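Local coordinates for guanine nucleotide exchange protein (PDB 1XSZ) that probably acts as a guanine nucleotide exchange factor for ADP-ribosylation factor (Arf) GTPases, with a Sec7 domain whose active site is covered by a cap, at residues A[6-10]-A[32-36]; A[15-19]-A[54-60]; A[26-30]-A[43-48]. The contacts are given in a common frame with arbitrary orientation. Where two conformers were deposited one is given. Residues are numbered along the deposited sequence.

All three contacts lie among the first helices of the Sec7 domain, on the same side of the chain's centre. Contact 3 is the buried one, an apolar interface between helices 22-35 and 40-50. Contact 1, centred about 9 Å from it, uses the same helix 22-35 nearer its C-terminal end and reaches the surface, so aliphatic packing there gives way to a tyrosine face, a carboxylate and a water. Contact 2, centred about 11 Å from contact 3, joins helix 11-20 to the start of helix 57-64; it adds backbone-directed hydrogen bonds to its apolar side. Ile-7 of contact 1 and Ile-15 of contact 2 both touch Phe-47 of contact 3.

Contact 1 (A[6-10]-A[32-36])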
loop_
_atom_site.group_PDB
_atom_site.type_symbol
_atom_site.label_atom_id
_atom_site.label_comp_id
_atom_site.label_asym_id
_atom_site.label_seq_id
_atom_site.Cartn_x
_atom_site.Cartn_y
_atom_site.Cartn_z
ATOM N N GLU A 6 29.673 2.296 -12.397
ATOM C CA GLU A 6 29.994 2.723 -11.040
ATOM C C GLU A 6 29.029 2.148 -10.012
ATOM O O GLU A 6 29.394 1.962 -8.854
ATOM C CB GLU A 6 30.012 4.249 -10.959
ATOM C CG GLU A 6 31.120 4.881 -11.792
ATOM C CD GLU A 6 32.511 4.489 -11.318
ATOM O OE1 GLU A 6 33.486 4.758 -12.054
ATOM O OE2 GLU A 6 32.636 3.924 -10.211
ATOM N N ILE A 7 27.800 1.867 -10.435
ATOM C CA ILE A 7 26.811 1.287 -9.534
ATOM C C ILE A 7 27.110 -0.205 -9.405
ATOM O O ILE A 7 27.105 -0.758 -8.305
ATOM C CB ILE A 7 25.371 1.481 -10.072
ATOM C CG1 ILE A 7 24.986 2.963 -10.014
ATOM C CG2 ILE A 7 24.388 0.649 -9.258
ATOM C CD1 ILE A 7 24.852 3.523 -8.608
ATOM N N GLU A 8 27.388 -0.846 -10.536
ATOM C CA GLU A 8 27.699 -2.269 -10.547
ATOM C C GLU A 8 28.915 -2.530 -9.655
ATOM O O GLU A 8 28.953 -3.515 -8.918
ATOM C CB GLU A 8 27.989 -2.736 -11.975
ATOM C CG GLU A 8 28.013 -4.251 -12.146
ATOM C CD GLU A 8 26.626 -4.871 -12.122
ATOM O OE1 GLU A 8 26.530 -6.116 -12.127
ATOM O OE2 GLU A 8 25.630 -4.116 -12.107
ATOM N N LYS A 9 29.903 -1.640 -9.724
ATOM C CA LYS A 9 31.115 -1.774 -8.919
ATOM C C LYS A 9 30.811 -1.819 -7.427
ATOM O O LYS A 9 31.434 -2.575 -6.680
ATOM C CB LYS A 9 32.074 -0.606 -9.184
ATOM C CG LYS A 9 32.725 -0.621 -10.550
ATOM C CD LYS A 9 33.700 0.534 -10.737
ATOM C CE LYS A 9 34.348 0.480 -12.116
ATOM N NZ LYS A 9 35.314 1.592 -12.341
ATOM N N ALA A 10 29.850 -1.004 -7.000
ATOM C CA ALA A 10 29.475 -0.923 -5.592
ATOM C C ALA A 10 28.194 -1.672 -5.247
ATOM O O ALA A 10 27.571 -1.392 -4.220
ATOM C CB ALA A 10 29.334 0.541 -5.191
ATOM N N ILE A 32 26.402 8.088 -5.574
ATOM C CA ILE A 32 27.202 7.632 -6.702
ATOM C C ILE A 32 26.743 8.326 -7.979
ATOM O O ILE A 32 27.564 8.744 -8.794
ATOM C CB ILE A 32 27.088 6.105 -6.883
ATOM C CG1 ILE A 32 27.699 5.397 -5.671
ATOM C CG2 ILE A 32 27.785 5.671 -8.170
ATOM C CD1 ILE A 32 27.549 3.891 -5.698
ATOM N N CYS A 33 25.430 8.451 -8.148
ATOM C CA CYS A 33 24.881 9.103 -9.331
ATOM C C CYS A 33 25.298 10.565 -9.409
ATOM O O CYS A 33 25.560 11.086 -10.491
ATOM C CB CYS A 33 23.356 8.990 -9.343
ATOM S SG CYS A 33 22.755 7.309 -9.661
ATOM N N GLU A 34 25.361 11.222 -8.256
ATOM C CA GLU A 34 25.756 12.622 -8.193
ATOM C C GLU A 34 27.203 12.761 -8.649
ATOM O O GLU A 34 27.524 13.590 -9.502
ATOM C CB GLU A 34 25.604 13.137 -6.757
ATOM C CG GLU A 34 25.953 14.610 -6.533
ATOM C CD GLU A 34 27.448 14.872 -6.450
ATOM O OE1 GLU A 34 28.113 14.937 -7.504
ATOM O OE2 GLU A 34 27.965 15.007 -5.321
ATOM N N GLN A 35 28.071 11.930 -8.082
ATOM C CA GLN A 35 29.492 11.958 -8.399
ATOM C C GLN A 35 29.803 11.708 -9.873
ATOM O O GLN A 35 30.701 12.337 -10.435
ATOM C CB GLN A 35 30.234 10.934 -7.536
ATOM C CG GLN A 35 31.744 10.940 -7.722
ATOM C CD GLN A 35 32.449 9.999 -6.765
ATOM O OE1 GLN A 35 32.298 10.106 -5.547
ATOM N NE2 GLN A 35 33.228 9.072 -7.311
ATOM N N TYR A 36 29.070 10.798 -10.505
ATOM C CA TYR A 36 29.318 10.495 -11.909
ATOM C C TYR A 36 28.281 11.058 -12.873
ATOM O O TYR A 36 28.208 10.638 -14.029
ATOM C CB TYR A 36 29.454 8.983 -12.104
ATOM C CG TYR A 36 30.627 8.395 -11.356
ATOM C CD1 TYR A 36 30.519 8.050 -10.009
ATOM C CD2 TYR A 36 31.862 8.227 -11.981
ATOM C CE1 TYR A 36 31.613 7.553 -9.303
ATOM C CE2 TYR A 36 32.962 7.735 -11.285
ATOM C CZ TYR A 36 32.832 7.399 -9.947
ATOM O OH TYR A 36 33.919 6.916 -9.256
HETATM O O HOH W 1 36.089 5.414 -11.000
#
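In the all-helical Sec7 fold the first helix of the chain, the short 5-9, lies against the C-terminal end of helix 22-35. The main bump is Ile-32. Its side chain projects into a shallow hollow made by three residues of 6-10: CG2 of Ile-32 sits 3.8 Å from CB of Glu-6 and 3.7 Å from CD1 of Ile-7, while CD1 of Ile-32 reaches on to CB of Ala-10, also at 3.8 Å. Ile-14 of helix 11-20 touches both Ile-7 and Ile-32 and so helps line the same pocket. Because Ala-10 offers no more than a methyl, the extended arm of Ile-32 fits against it. Ile-7 bends its tip across to Ile-32 and more loosely to Cys-33, with 4.5 Å between CD1 of Ile-7 and SG of Cys-33; behind them stands Glu-43 of helix 40-50.

One turn beyond Ile-32, the shape changes. Tyr-36, whose N still bonds back to O of Ile-32 at 3.1 Å, presents a flat ring, and Glu-6 curls over it. Chi1 m brings CG of Glu-6 to 3.3 Å from the centroid of the Tyr-36 ring, 7° off its normal, a CH-pi contact squarely over the face; chi2 m then lays the carboxylate along the ring, CD above the face and OE1 of Glu-6 3.1 Å from CE2 of Tyr-36. OE1 of Glu-6 also has a long salt bridge, 3.7 Å, to NZ of Lys-9. At the solvent edge, one water donates to OE1 of Glu-6 at 2.9 Å and lies 3.2 Å from OH of Tyr-36.

Contact 2 (A[15-19]-A[54-60])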
loop_
_atom_site.group_PDB
_atom_site.type_symbol
_atom_site.label_atom_id
_atom_site.label_comp_id
_atom_site.label_asym_id
_atom_site.label_seq_id
_atom_site.Cartn_x
_atom_site.Cartn_y
_atom_site.Cartn_z
ATOM N N ILE A 15 23.598 -3.170 -1.782
ATOM C CA ILE A 15 22.687 -4.220 -1.349
ATOM C C ILE A 15 22.683 -4.350 0.173
ATOM O O ILE A 15 21.623 -4.353 0.802
ATOM C CB ILE A 15 23.074 -5.577 -1.982
ATOM C CG1 ILE A 15 22.767 -5.546 -3.480
ATOM C CG2 ILE A 15 22.318 -6.711 -1.308
ATOM C CD1 ILE A 15 23.337 -6.718 -4.248
ATOM N N GLU A 16 23.870 -4.445 0.761
ATOM C CA GLU A 16 23.991 -4.572 2.208
ATOM C C GLU A 16 23.331 -3.400 2.928
ATOM O O GLU A 16 22.600 -3.588 3.901
ATOM C CB GLU A 16 25.467 -4.655 2.606
ATOM C CG GLU A 16 25.707 -4.650 4.106
ATOM C CD GLU A 16 27.178 -4.734 4.458
ATOM O OE1 GLU A 16 27.960 -3.898 3.955
ATOM O OE2 GLU A 16 27.552 -5.631 5.241
ATOM N N ALA A 17 23.583 -2.190 2.443
ATOM C CA ALA A 17 23.010 -1.001 3.057
ATOM C C ALA A 17 21.492 -0.972 2.911
ATOM O O ALA A 17 20.774 -0.675 3.868
ATOM C CB ALA A 17 23.616 0.248 2.437
ATOM N N PHE A 18 21.006 -1.286 1.713
ATOM C CA PHE A 18 19.570 -1.271 1.449
ATOM C C PHE A 18 18.787 -2.236 2.330
ATOM O O PHE A 18 17.795 -1.856 2.951
ATOM C CB PHE A 18 19.286 -1.612 -0.017
ATOM C CG PHE A 18 17.830 -1.516 -0.384
ATOM C CD1 PHE A 18 17.269 -0.298 -0.754
ATOM C CD2 PHE A 18 17.008 -2.638 -0.313
ATOM C CE1 PHE A 18 15.913 -0.193 -1.043
ATOM C CE2 PHE A 18 15.647 -2.543 -0.599
ATOM C CZ PHE A 18 15.098 -1.320 -0.964
ATOM N N ASN A 19 19.224 -3.489 2.384
ATOM C CA ASN A 19 18.507 -4.475 3.180
ATOM C C ASN A 19 18.473 -4.148 4.671
ATOM O O ASN A 19 17.478 -4.421 5.345
ATOM C CB ASN A 19 19.084 -5.873 2.943
ATOM C CG ASN A 19 18.852 -6.358 1.521
ATOM O OD1 ASN A 19 17.965 -5.864 0.823
ATOM N ND2 ASN A 19 19.635 -7.338 1.090
ATOM N N ASN A 54 18.638 -10.326 -4.774
ATOM C CA ASN A 54 19.474 -10.008 -3.620
ATOM C C ASN A 54 18.907 -8.961 -2.671
ATOM O O ASN A 54 19.463 -8.729 -1.599
ATOM C CB ASN A 54 20.840 -9.528 -4.110
ATOM C CG ASN A 54 21.511 -10.529 -5.024
ATOM O OD1 ASN A 54 22.004 -10.175 -6.098
ATOM N ND2 ASN A 54 21.536 -11.785 -4.603
ATOM N N LEU A 55 17.805 -8.334 -3.061
ATOM C CA LEU A 55 17.199 -7.284 -2.250
ATOM C C LEU A 55 15.947 -7.718 -1.500
ATOM O O LEU A 55 15.286 -8.681 -1.876
ATOM C CB LEU A 55 16.832 -6.095 -3.141
ATOM C CG LEU A 55 17.957 -5.369 -3.883
ATOM C CD1 LEU A 55 17.352 -4.513 -4.982
ATOM C CD2 LEU A 55 18.766 -4.520 -2.916
ATOM N N ASP A 56 15.644 -6.988 -0.431
ATOM C CA ASP A 56 14.447 -7.216 0.369
ATOM C C ASP A 56 13.332 -6.676 -0.528
ATOM O O ASP A 56 13.149 -5.460 -0.642
ATOM C CB ASP A 56 14.548 -6.407 1.668
ATOM C CG ASP A 56 13.260 -6.402 2.474
ATOM O OD1 ASP A 56 13.298 -5.915 3.624
ATOM O OD2 ASP A 56 12.217 -6.869 1.974
ATOM N N LEU A 57 12.596 -7.581 -1.164
ATOM C CA LEU A 57 11.548 -7.162 -2.080
ATOM C C LEU A 57 10.347 -6.517 -1.412
ATOM O O LEU A 57 9.597 -5.793 -2.061
ATOM C CB LEU A 57 11.121 -8.336 -2.963
ATOM C CG LEU A 57 12.242 -8.827 -3.889
ATOM C CD1 LEU A 57 11.722 -9.951 -4.775
ATOM C CD2 LEU A 57 12.765 -7.668 -4.737
ATOM N N GLU A 58 10.142 -6.779 -0.127
ATOM C CA GLU A 58 9.033 -6.133 0.559
ATOM C C GLU A 58 9.388 -4.651 0.622
ATOM O O GLU A 58 8.545 -3.789 0.371
ATOM C CB GLU A 58 8.842 -6.705 1.970
ATOM C CG GLU A 58 8.593 -8.207 1.982
ATOM C CD GLU A 58 7.889 -8.681 3.240
ATOM O OE1 GLU A 58 8.049 -8.034 4.295
ATOM O OE2 GLU A 58 7.188 -9.710 3.173
ATOM N N ALA A 59 10.651 -4.364 0.932
ATOM C CA ALA A 59 11.136 -2.991 1.014
ATOM C C ALA A 59 11.151 -2.323 -0.359
ATOM O O ALA A 59 10.868 -1.135 -0.472
ATOM C CB ALA A 59 12.536 -2.961 1.628
ATOM N N VAL A 60 11.486 -3.084 -1.396
ATOM C CA VAL A 60 11.496 -2.539 -2.751
ATOM C C VAL A 60 10.067 -2.149 -3.131
ATOM O O VAL A 60 9.815 -1.054 -3.644
ATOM C CB VAL A 60 12.028 -3.579 -3.760
ATOM C CG1 VAL A 60 11.779 -3.106 -5.184
ATOM C CG2 VAL A 60 13.517 -3.782 -3.546
HETATM O O HOH W 2 14.841 -3.760 4.381
#
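This is a helix-to-loop contact inside the Sec7 domain: the last turns of helix 11-20 pack against the 54-56 loop and the N-terminal turn of helix 57-64, with an apolar side and a polar side. The polar side centres on Asn-19, whose amide uses both its ends on backbone atoms. ND2 of Asn-19 donates to O of Asn-54 at 3.0 Å, nearly straight at 170°, and OD1 of Asn-19 accepts from N of Asp-56 at 2.9 Å. The loop is thereby clamped just where the next helix starts. Asp-56 is the N-cap of that helix: its OD2 accepts from N of Ala-59 at 3.1 Å and, weakly, from N of Glu-58 at 3.0 Å. Its other carboxylate oxygen, OD1, takes a hydrogen bond of 2.8 Å from a water that also donates to O of Asn-19 at 2.9 Å, so the end of helix 11-20 and the N-cap of helix 57-64 share a water bridge.

Phe-18 carries the apolar side. CD2 of its ring lies 3.7 Å from CD2 of Leu-55, and CE2 of Phe-18 meets both CB of Ala-59 and CG2 of Val-60 at 3.8 Å. Farther along, CD1 of Ile-15 rests 3.8 Å from CB of Asn-54.

Helix 40-50 backs the apolar side, Phe-47 against Ile-15 and Leu-55, Phe-48 against Leu-55 and Val-60. Helix 22-35 adds Ile-26 beside Phe-18, and across the domain boundary Glu-58 forms a salt bridge with Lys-325 of strand 323-325, in the C-terminal capping domain.

Contact 3 (A[26-30]-A[43-48]); sequences INKIK and EIAEFF
Build both segments as regular alpha helix, phi/psi near -63/-42, and set their axes 10.5 Å apart at closest approach. The N-to-C directions make an angle of 124°, signed crossing angle 124°, so the helices cross steeply while running in broadly opposite senses. The nearest CA pair is Ile-29 with Ile-44, 6.8 Å apart, and three isoleucines supply most of the surface.

The CA-to-CB bond of Ile-29 points toward 43-48, and this residue has the most area covered. With chi1 m and chi2 t, its CG2 lies 3.8 Å from CG1 of Ile-44 and 4.4 Å from CG of Glu-43, while CD1 of Ile-29 extends to within 4.1 Å of CD2 of Phe-47 (chi1 t). Ile-44, also m and t, leaves its helix sideways and leans back over 26-30: CG2 of Ile-44 is 3.7 Å from CD1 of Ile-26, and CD1 of Ile-44 is 4.3 Å from CG of Lys-30. Ile-26 needs chi1 and chi2 both m, which carries its CD1 across to Ile-44 and to 3.9 Å from CZ of Phe-48 (chi1 m).

The joining forces are purely apolar, and the charged ends go elsewhere: NZ of Lys-30 forms a salt bridge with Glu-70 of helix 69-80, and OE1 of Glu-43 accepts from the backbone of His-4. Ile-14 covers Ile-29 and Phe-47, whereas Tyr-63 covers Ile-26 and Ile-44. Two consecutive helices, joined by a short loop and crossing through an aliphatic and aromatic core, are characteristic of the stacked-helix architecture of the Sec7 domain.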
loop_
_atom_site.group_PDB
_atom_site.type_symbol
_atom_site.label_atom_id
_atom_site.label_comp_id
_atom_site.label_asym_id
_atom_site.label_seq_id
_atom_site.Cartn_x
_atom_site.Cartn_y
_atom_site.Cartn_z
ATOM N N ILE A 26 19.347 3.631 -0.769
ATOM C CA ILE A 26 18.895 4.609 -1.751
ATOM C C ILE A 26 19.858 5.794 -1.763
ATOM O O ILE A 26 20.267 6.264 -2.827
ATOM C CB ILE A 26 17.463 5.105 -1.421
ATOM C CG1 ILE A 26 16.466 3.950 -1.574
ATOM C CG2 ILE A 26 17.086 6.279 -2.318
ATOM C CD1 ILE A 26 16.350 3.406 -2.991
ATOM N N ASN A 27 20.229 6.272 -0.579
ATOM C CA ASN A 27 21.148 7.399 -0.480
ATOM C C ASN A 27 22.499 7.092 -1.115
ATOM O O ASN A 27 23.104 7.961 -1.745
ATOM C CB ASN A 27 21.334 7.810 0.983
ATOM C CG ASN A 27 20.139 8.573 1.527
ATOM O OD1 ASN A 27 20.052 8.846 2.723
ATOM N ND2 ASN A 27 19.212 8.927 0.644
ATOM N N LYS A 28 22.977 5.862 -0.951
ATOM C CA LYS A 28 24.255 5.476 -1.533
ATOM C C LYS A 28 24.188 5.540 -3.055
ATOM O O LYS A 28 25.111 6.031 -3.705
ATOM C CB LYS A 28 24.648 4.067 -1.084
ATOM C CG LYS A 28 25.124 3.992 0.357
ATOM C CD LYS A 28 25.627 2.600 0.700
ATOM C CE LYS A 28 26.255 2.566 2.084
ATOM N NZ LYS A 28 25.300 2.989 3.144
ATOM N N ILE A 29 23.093 5.047 -3.621
ATOM C CA ILE A 29 22.921 5.070 -5.069
ATOM C C ILE A 29 22.910 6.520 -5.540
ATOM O O ILE A 29 23.564 6.868 -6.522
ATOM C CB ILE A 29 21.596 4.401 -5.502
ATOM C CG1 ILE A 29 21.666 2.896 -5.241
ATOM C CG2 ILE A 29 21.332 4.675 -6.985
ATOM C CD1 ILE A 29 20.350 2.172 -5.476
ATOM N N LYS A 30 22.171 7.365 -4.828
ATOM C CA LYS A 30 22.077 8.777 -5.178
ATOM C C LYS A 30 23.431 9.475 -5.093
ATOM O O LYS A 30 23.734 10.341 -5.910
ATOM C CB LYS A 30 21.060 9.480 -4.272
ATOM C CG LYS A 30 19.634 8.972 -4.453
ATOM C CD LYS A 30 18.658 9.610 -3.474
ATOM C CE LYS A 30 18.513 11.103 -3.707
ATOM N NZ LYS A 30 17.473 11.686 -2.815
ATOM N N GLU A 43 18.302 5.003 -12.376
ATOM C CA GLU A 43 19.324 4.109 -11.852
ATOM C C GLU A 43 18.798 3.293 -10.668
ATOM O O GLU A 43 19.109 2.115 -10.535
ATOM C CB GLU A 43 20.563 4.907 -11.437
ATOM C CG GLU A 43 21.816 4.055 -11.337
ATOM C CD GLU A 43 22.245 3.475 -12.679
ATOM O OE1 GLU A 43 22.887 2.407 -12.685
ATOM O OE2 GLU A 43 21.947 4.089 -13.727
ATOM N N ILE A 44 18.012 3.925 -9.801
ATOM C CA ILE A 44 17.447 3.208 -8.664
ATOM C C ILE A 44 16.513 2.117 -9.200
ATOM O O ILE A 44 16.574 0.967 -8.770
ATOM C CB ILE A 44 16.655 4.160 -7.743
ATOM C CG1 ILE A 44 17.610 5.161 -7.087
ATOM C CG2 ILE A 44 15.893 3.357 -6.690
ATOM C CD1 ILE A 44 16.904 6.280 -6.345
ATOM N N ALA A 45 15.664 2.482 -10.154
ATOM C CA ALA A 45 14.732 1.526 -10.742
ATOM C C ALA A 45 15.473 0.364 -11.394
ATOM O O ALA A 45 15.087 -0.793 -11.234
ATOM C CB ALA A 45 13.840 2.224 -11.765
ATOM N N GLU A 46 16.540 0.668 -12.125
ATOM C CA GLU A 46 17.309 -0.379 -12.784
ATOM C C GLU A 46 17.972 -1.303 -11.766
ATOM O O GLU A 46 18.070 -2.506 -11.993
ATOM C CB GLU A 46 18.370 0.240 -13.701
ATOM C CG GLU A 46 19.175 -0.768 -14.516
ATOM C CD GLU A 46 18.315 -1.587 -15.461
ATOM O OE1 GLU A 46 17.486 -0.993 -16.184
ATOM O OE2 GLU A 46 18.477 -2.826 -15.494
ATOM N N PHE A 47 18.416 -0.741 -10.644
ATOM C CA PHE A 47 19.056 -1.543 -9.606
ATOM C C PHE A 47 18.046 -2.528 -9.014
ATOM O O PHE A 47 18.375 -3.680 -8.750
ATOM C CB PHE A 47 19.614 -0.644 -8.495
ATOM C CG PHE A 47 20.627 -1.328 -7.616
ATOM C CD1 PHE A 47 21.931 -1.534 -8.065
ATOM C CD2 PHE A 47 20.276 -1.791 -6.352
ATOM C CE1 PHE A 47 22.868 -2.190 -7.266
ATOM C CE2 PHE A 47 21.208 -2.450 -5.547
ATOM C CZ PHE A 47 22.505 -2.650 -6.006
ATOM N N PHE A 48 16.816 -2.068 -8.806
ATOM C CA PHE A 48 15.763 -2.927 -8.263
ATOM C C PHE A 48 15.545 -4.127 -9.189
ATOM O O PHE A 48 15.389 -5.258 -8.728
ATOM C CB PHE A 48 14.451 -2.149 -8.134
ATOM C CG PHE A 48 14.423 -1.150 -7.004
ATOM C CD1 PHE A 48 13.444 -0.164 -6.979
ATOM C CD2 PHE A 48 15.335 -1.214 -5.952
ATOM C CE1 PHE A 48 13.364 0.745 -5.928
ATOM C CE2 PHE A 48 15.263 -0.307 -4.893
ATOM C CZ PHE A 48 14.276 0.671 -4.882
#